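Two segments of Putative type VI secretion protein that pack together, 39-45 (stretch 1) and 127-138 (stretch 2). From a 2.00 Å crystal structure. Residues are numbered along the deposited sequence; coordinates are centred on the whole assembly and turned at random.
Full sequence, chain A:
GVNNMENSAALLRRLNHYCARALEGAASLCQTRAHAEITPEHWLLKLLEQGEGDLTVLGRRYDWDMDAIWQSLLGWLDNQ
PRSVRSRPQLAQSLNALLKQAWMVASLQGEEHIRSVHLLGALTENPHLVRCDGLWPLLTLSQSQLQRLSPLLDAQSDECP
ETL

Stretch 1 39-45: TPEHWLL
Stretch 2, residues 127-138: HLVRCDGLWPLL

Stretch 1 opens a helix: Thr39 (phi/psi -99/165) is the N-cap, and Pro40 to Leu45 run near -61/-41, with Leu44 N bonding Pro40 O at 2.8 Å. Thr39 OG1, chi1 p, accepts from His42 N at 3.3 Å. Stretch 2 leaves a 3-10 turn at Leu128, passes through a loop at Val129 (-117/145), Arg130 (-127/57) and Cys131 (-141/105), then re-enters 3-10 geometry from Asp132 to Leu138. The backbones come nearest at Pro40 and Val129, CA to CA 6.5 Å.

One hydrogen bond joins the two stretches directly. Glu41, chi1 m and chi2 p with chi3 -10°, has its CA-to-CB bond sideways, yet its carboxylate reaches this loop: Arg130 N donates to Glu41 OE2 at 2.7 Å and 166°, so the acid satisfies a backbone amide. The other oxygen is served by water 1, which donates to Glu41 OE1 (3.0 Å) and Leu128 O (2.6 Å), bridging two acceptors.

Pro40 and Leu44, one turn apart, both point toward stretch 2 and supply the apolar face. Pro40 CB lies 4.0 Å from Val129 CG1. Leu44 (m, t) places CD1 4.0 Å from Val129 CG1 and 3.8 Å from Leu134 CD1 (Leu134 m, t), while its CD2 meets Leu137 CD2 (Leu137 m, p) at 3.9 Å.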

ATOM      1  N   THR A  39       7.680   1.825  -6.375  1.00 23.13           N
ATOM      2  CA  THR A  39       7.753   0.609  -5.568  1.00 22.47           C
ATOM      3  C   THR A  39       6.699   0.592  -4.439  1.00 25.49           C
ATOM      4  O   THR A  39       6.178   1.663  -4.096  1.00 23.85           O
ATOM      5  CB  THR A  39       9.151   0.490  -4.950  1.00 26.55           C
ATOM      6  OG1 THR A  39       9.271   1.490  -3.943  1.00 28.03           O
ATOM      7  CG2 THR A  39      10.286   0.584  -5.980  1.00 22.92           C
ATOM      8  N   PRO A  40       6.429  -0.581  -3.789  1.00 22.05           N
ATOM      9  CA  PRO A  40       5.493  -0.584  -2.648  1.00 21.02           C
ATOM     10  C   PRO A  40       5.984   0.304  -1.512  1.00 23.75           C
ATOM     11  O   PRO A  40       5.158   0.844  -0.797  1.00 22.79           O
ATOM     12  CB  PRO A  40       5.441  -2.058  -2.221  1.00 22.65           C
ATOM     13  CG  PRO A  40       5.927  -2.825  -3.399  1.00 27.38           C
ATOM     14  CD  PRO A  40       6.947  -1.942  -4.047  1.00 23.29           C
ATOM     15  N   GLU A  41       7.322   0.496  -1.372  1.00 21.63           N
ATOM     16  CA  GLU A  41       7.891   1.376  -0.345  1.00 21.08           C
ATOM     17  C   GLU A  41       7.471   2.826  -0.594  1.00 22.82           C
ATOM     18  O   GLU A  41       7.124   3.515   0.370  1.00 21.31           O
ATOM     19  CB  GLU A  41       9.424   1.258  -0.260  1.00 22.70           C
ATOM     20  CG  GLU A  41       9.924  -0.061   0.308  1.00 26.27           C
ATOM     21  CD  GLU A  41      10.074  -1.211  -0.671  1.00 36.19           C
ATOM     22  OE1 GLU A  41       9.613  -1.103  -1.831  1.00 25.16           O
ATOM     23  OE2 GLU A  41      10.674  -2.230  -0.268  1.00 29.88           O
ATOM     24  N   HIS A  42       7.474   3.282  -1.884  1.00 19.03           N
ATOM     25  CA  HIS A  42       7.036   4.640  -2.258  1.00 18.98           C
ATOM     26  C   HIS A  42       5.561   4.820  -1.868  1.00 20.06           C
ATOM     27  O   HIS A  42       5.185   5.864  -1.323  1.00 18.70           O
ATOM     28  CB  HIS A  42       7.185   4.896  -3.766  1.00 20.28           C
ATOM     29  CG  HIS A  42       8.596   5.097  -4.238  1.00 24.30           C
ATOM     30  ND1 HIS A  42       9.246   4.139  -4.999  1.00 26.42           N
ATOM     31  CD2 HIS A  42       9.413   6.165  -4.089  1.00 26.30           C
ATOM     32  CE1 HIS A  42      10.446   4.637  -5.258  1.00 25.90           C
ATOM     33  NE2 HIS A  42      10.592   5.855  -4.741  1.00 26.03           N
ATOM     34  N   TRP A  43       4.742   3.793  -2.144  1.00 16.20           N
ATOM     35  CA  TRP A  43       3.316   3.772  -1.834  1.00 16.20           C
ATOM     36  C   TRP A  43       3.068   3.800  -0.328  1.00 18.79           C
ATOM     37  O   TRP A  43       2.261   4.604   0.127  1.00 18.10           O
ATOM     38  CB  TRP A  43       2.656   2.546  -2.464  1.00 15.66           C
ATOM     39  CG  TRP A  43       1.175   2.668  -2.695  1.00 16.71           C
ATOM     40  CD1 TRP A  43       0.381   3.756  -2.459  1.00 19.16           C
ATOM     41  CD2 TRP A  43       0.318   1.655  -3.234  1.00 16.88           C
ATOM     42  NE1 TRP A  43      -0.919   3.475  -2.809  1.00 18.74           N
ATOM     43  CE2 TRP A  43      -0.982   2.197  -3.304  1.00 20.31           C
ATOM     44  CE3 TRP A  43       0.531   0.345  -3.694  1.00 18.74           C
ATOM     45  CZ2 TRP A  43      -2.062   1.481  -3.825  1.00 20.08           C
ATOM     46  CZ3 TRP A  43      -0.540  -0.362  -4.216  1.00 20.51           C
ATOM     47  CH2 TRP A  43      -1.818   0.207  -4.277  1.00 20.96           C
ATOM     48  N   LEU A  44       3.762   2.938   0.449  1.00 16.11           N
ATOM     49  CA  LEU A  44       3.606   2.879   1.916  1.00 16.19           C
ATOM     50  C   LEU A  44       3.972   4.204   2.578  1.00 19.43           C
ATOM     51  O   LEU A  44       3.272   4.638   3.492  1.00 17.99           O
ATOM     52  CB  LEU A  44       4.405   1.715   2.544  1.00 16.69           C
ATOM     53  CG  LEU A  44       3.890   0.296   2.238  1.00 22.00           C
ATOM     54  CD1 LEU A  44       4.976  -0.734   2.467  1.00 22.62           C
ATOM     55  CD2 LEU A  44       2.650  -0.054   3.057  1.00 23.29           C
ATOM     56  N   LEU A  45       5.033   4.868   2.082  1.00 17.15           N
ATOM     57  CA  LEU A  45       5.469   6.169   2.584  1.00 17.87           C
ATOM     58  C   LEU A  45       4.306   7.165   2.460  1.00 19.72           C
ATOM     59  O   LEU A  45       3.971   7.832   3.432  1.00 19.11           O
ATOM     60  CB  LEU A  45       6.689   6.647   1.776  1.00 18.93           C
ATOM     61  CG  LEU A  45       7.372   7.946   2.218  1.00 25.42           C
ATOM     62  CD1 LEU A  45       8.851   7.837   2.070  1.00 26.58           C
ATOM     63  CD2 LEU A  45       6.910   9.131   1.376  1.00 29.45           C
ATOM     64  N   HIS A 127       8.240 -10.760   0.799  1.00 29.22           N
ATOM     65  CA  HIS A 127       9.302 -10.350  -0.119  1.00 30.49           C
ATOM     66  C   HIS A 127       8.939  -9.277  -1.147  1.00 31.30           C
ATOM     67  O   HIS A 127       9.821  -8.816  -1.874  1.00 29.58           O
ATOM     68  CB  HIS A 127      10.032 -11.554  -0.722  1.00 33.06           C
ATOM     69  CG  HIS A 127      10.784 -12.355   0.296  1.00 37.83           C
ATOM     70  ND1 HIS A 127      10.792 -13.739   0.260  1.00 40.38           N
ATOM     71  CD2 HIS A 127      11.518 -11.941   1.358  1.00 40.68           C
ATOM     72  CE1 HIS A 127      11.544 -14.120   1.281  1.00 40.33           C
ATOM     73  NE2 HIS A 127      11.991 -13.072   1.980  1.00 40.69           N
ATOM     74  N   LEU A 128       7.667  -8.809  -1.150  1.00 26.64           N
ATOM     75  CA  LEU A 128       7.228  -7.704  -2.013  1.00 25.84           C
ATOM     76  C   LEU A 128       7.884  -6.382  -1.560  1.00 28.77           C
ATOM     77  O   LEU A 128       7.921  -5.419  -2.324  1.00 28.19           O
ATOM     78  CB  LEU A 128       5.702  -7.571  -2.024  1.00 25.82           C
ATOM     79  CG  LEU A 128       4.921  -8.655  -2.774  1.00 30.62           C
ATOM     80  CD1 LEU A 128       3.449  -8.518  -2.517  1.00 30.53           C
ATOM     81  CD2 LEU A 128       5.206  -8.627  -4.285  1.00 33.54           C
ATOM     82  N   VAL A 129       8.380  -6.347  -0.315  1.00 24.92           N
ATOM     83  CA  VAL A 129       9.119  -5.207   0.239  1.00 25.69           C
ATOM     84  C   VAL A 129      10.546  -5.645   0.560  1.00 30.29           C
ATOM     85  O   VAL A 129      10.758  -6.791   0.956  1.00 28.76           O
ATOM     86  CB  VAL A 129       8.451  -4.496   1.450  1.00 29.53           C
ATOM     87  CG1 VAL A 129       7.223  -3.691   1.027  1.00 28.79           C
ATOM     88  CG2 VAL A 129       8.126  -5.463   2.594  1.00 29.65           C
ATOM     89  N   ARG A 130      11.511  -4.736   0.378  1.00 28.45           N
ATOM     90  CA  ARG A 130      12.917  -4.955   0.703  1.00 28.70           C
ATOM     91  C   ARG A 130      13.365  -3.797   1.606  1.00 33.67           C
ATOM     92  O   ARG A 130      14.286  -3.046   1.279  1.00 34.57           O
ATOM     93  CB  ARG A 130      13.754  -5.023  -0.570  1.00 29.66           C
ATOM     94  N   CYS A 131      12.655  -3.634   2.735  1.00 28.92           N
ATOM     95  CA  CYS A 131      12.912  -2.597   3.727  1.00 28.15           C
ATOM     96  C   CYS A 131      12.702  -3.204   5.115  1.00 29.94           C
ATOM     97  O   CYS A 131      11.564  -3.462   5.507  1.00 27.97           O
ATOM     98  CB  CYS A 131      12.020  -1.379   3.487  1.00 28.64           C
ATOM     99  SG  CYS A 131      12.253  -0.047   4.690  1.00 32.78           S
ATOM    100  N   ASP A 132      13.810  -3.474   5.834  1.00 26.56           N
ATOM    101  CA  ASP A 132      13.817  -4.115   7.156  1.00 26.64           C
ATOM    102  C   ASP A 132      12.937  -3.494   8.240  1.00 28.22           C
ATOM    103  O   ASP A 132      12.344  -4.234   9.026  1.00 27.24           O
ATOM    104  CB  ASP A 132      15.246  -4.315   7.668  1.00 29.40           C
ATOM    105  CG  ASP A 132      15.850  -5.617   7.202  1.00 47.63           C
ATOM    106  OD1 ASP A 132      16.330  -5.667   6.051  1.00 49.14           O
ATOM    107  OD2 ASP A 132      15.815  -6.597   7.978  1.00 59.29           O
ATOM    108  N   GLY A 133      12.866  -2.164   8.272  1.00 24.04           N
ATOM    109  CA  GLY A 133      12.068  -1.421   9.246  1.00 23.66           C
ATOM    110  C   GLY A 133      10.564  -1.571   9.104  1.00 26.78           C
ATOM    111  O   GLY A 133       9.809  -1.031   9.922  1.00 25.85           O
ATOM    112  N   LEU A 134      10.112  -2.305   8.066  1.00 22.20           N
ATOM    113  CA  LEU A 134       8.690  -2.562   7.838  1.00 21.48           C
ATOM    114  C   LEU A 134       8.212  -3.835   8.572  1.00 23.08           C
ATOM    115  O   LEU A 134       7.059  -4.235   8.410  1.00 21.77           O
ATOM    116  CB  LEU A 134       8.368  -2.629   6.331  1.00 21.50           C
ATOM    117  CG  LEU A 134       8.455  -1.315   5.534  1.00 26.94           C
ATOM    118  CD1 LEU A 134       8.277  -1.575   4.064  1.00 26.88           C
ATOM    119  CD2 LEU A 134       7.386  -0.321   5.973  1.00 30.13           C
ATOM    120  N   TRP A 135       9.082  -4.445   9.416  1.00 18.85           N
ATOM    121  CA  TRP A 135       8.741  -5.646  10.193  1.00 18.09           C
ATOM    122  C   TRP A 135       7.404  -5.572  10.988  1.00 20.33           C
ATOM    123  O   TRP A 135       6.724  -6.603  11.019  1.00 20.18           O
ATOM    124  CB  TRP A 135       9.928  -6.134  11.064  1.00 17.02           C
ATOM    125  CG  TRP A 135      10.274  -5.213  12.192  1.00 17.82           C
ATOM    126  CD1 TRP A 135      11.246  -4.259  12.203  1.00 20.73           C
ATOM    127  CD2 TRP A 135       9.636  -5.154  13.477  1.00 17.78           C
ATOM    128  NE1 TRP A 135      11.245  -3.595  13.410  1.00 20.30           N
ATOM    129  CE2 TRP A 135      10.251  -4.110  14.203  1.00 21.37           C
ATOM    130  CE3 TRP A 135       8.555  -5.846  14.065  1.00 19.06           C
ATOM    131  CZ2 TRP A 135       9.840  -3.751  15.490  1.00 20.85           C
ATOM    132  CZ3 TRP A 135       8.134  -5.474  15.334  1.00 20.58           C
ATOM    133  CH2 TRP A 135       8.773  -4.443  16.034  1.00 21.14           C
ATOM    134  N   PRO A 136       6.948  -4.414  11.580  1.00 15.67           N
ATOM    135  CA  PRO A 136       5.648  -4.424  12.303  1.00 15.42           C
ATOM    136  C   PRO A 136       4.440  -4.756  11.426  1.00 19.58           C
ATOM    137  O   PRO A 136       3.476  -5.356  11.900  1.00 16.97           O
ATOM    138  CB  PRO A 136       5.535  -2.996  12.864  1.00 17.15           C
ATOM    139  CG  PRO A 136       6.967  -2.495  12.916  1.00 21.36           C
ATOM    140  CD  PRO A 136       7.578  -3.075  11.671  1.00 16.88           C
ATOM    141  N   LEU A 137       4.510  -4.383  10.140  1.00 18.77           N
ATOM    142  CA  LEU A 137       3.464  -4.628   9.143  1.00 19.22           C
ATOM    143  C   LEU A 137       3.283  -6.140   8.885  1.00 24.43           C
ATOM    144  O   LEU A 137       2.228  -6.555   8.426  1.00 26.00           O
ATOM    145  CB  LEU A 137       3.830  -3.888   7.836  1.00 19.44           C
ATOM    146  CG  LEU A 137       3.537  -2.366   7.781  1.00 23.70           C
ATOM    147  CD1 LEU A 137       4.532  -1.554   8.601  1.00 23.53           C
ATOM    148  CD2 LEU A 137       3.569  -1.861   6.359  1.00 25.53           C
ATOM    149  N   LEU A 138       4.301  -6.954   9.203  1.00 21.41           N
ATOM    150  CA  LEU A 138       4.286  -8.413   9.024  1.00 21.92           C
ATOM    151  C   LEU A 138       3.827  -9.185  10.274  1.00 25.30           C
ATOM    152  O   LEU A 138       3.791 -10.420  10.248  1.00 25.42           O
ATOM    153  CB  LEU A 138       5.678  -8.907   8.562  1.00 22.24           C
ATOM    154  CG  LEU A 138       6.311  -8.196   7.350  1.00 27.48           C
ATOM    155  CD1 LEU A 138       7.694  -8.751   7.057  1.00 28.12           C
ATOM    156  CD2 LEU A 138       5.422  -8.295   6.105  1.00 29.56           C
TER
HETATM  157  O   HOH W   1       9.749  -3.737  -3.244  1.00 44.63           O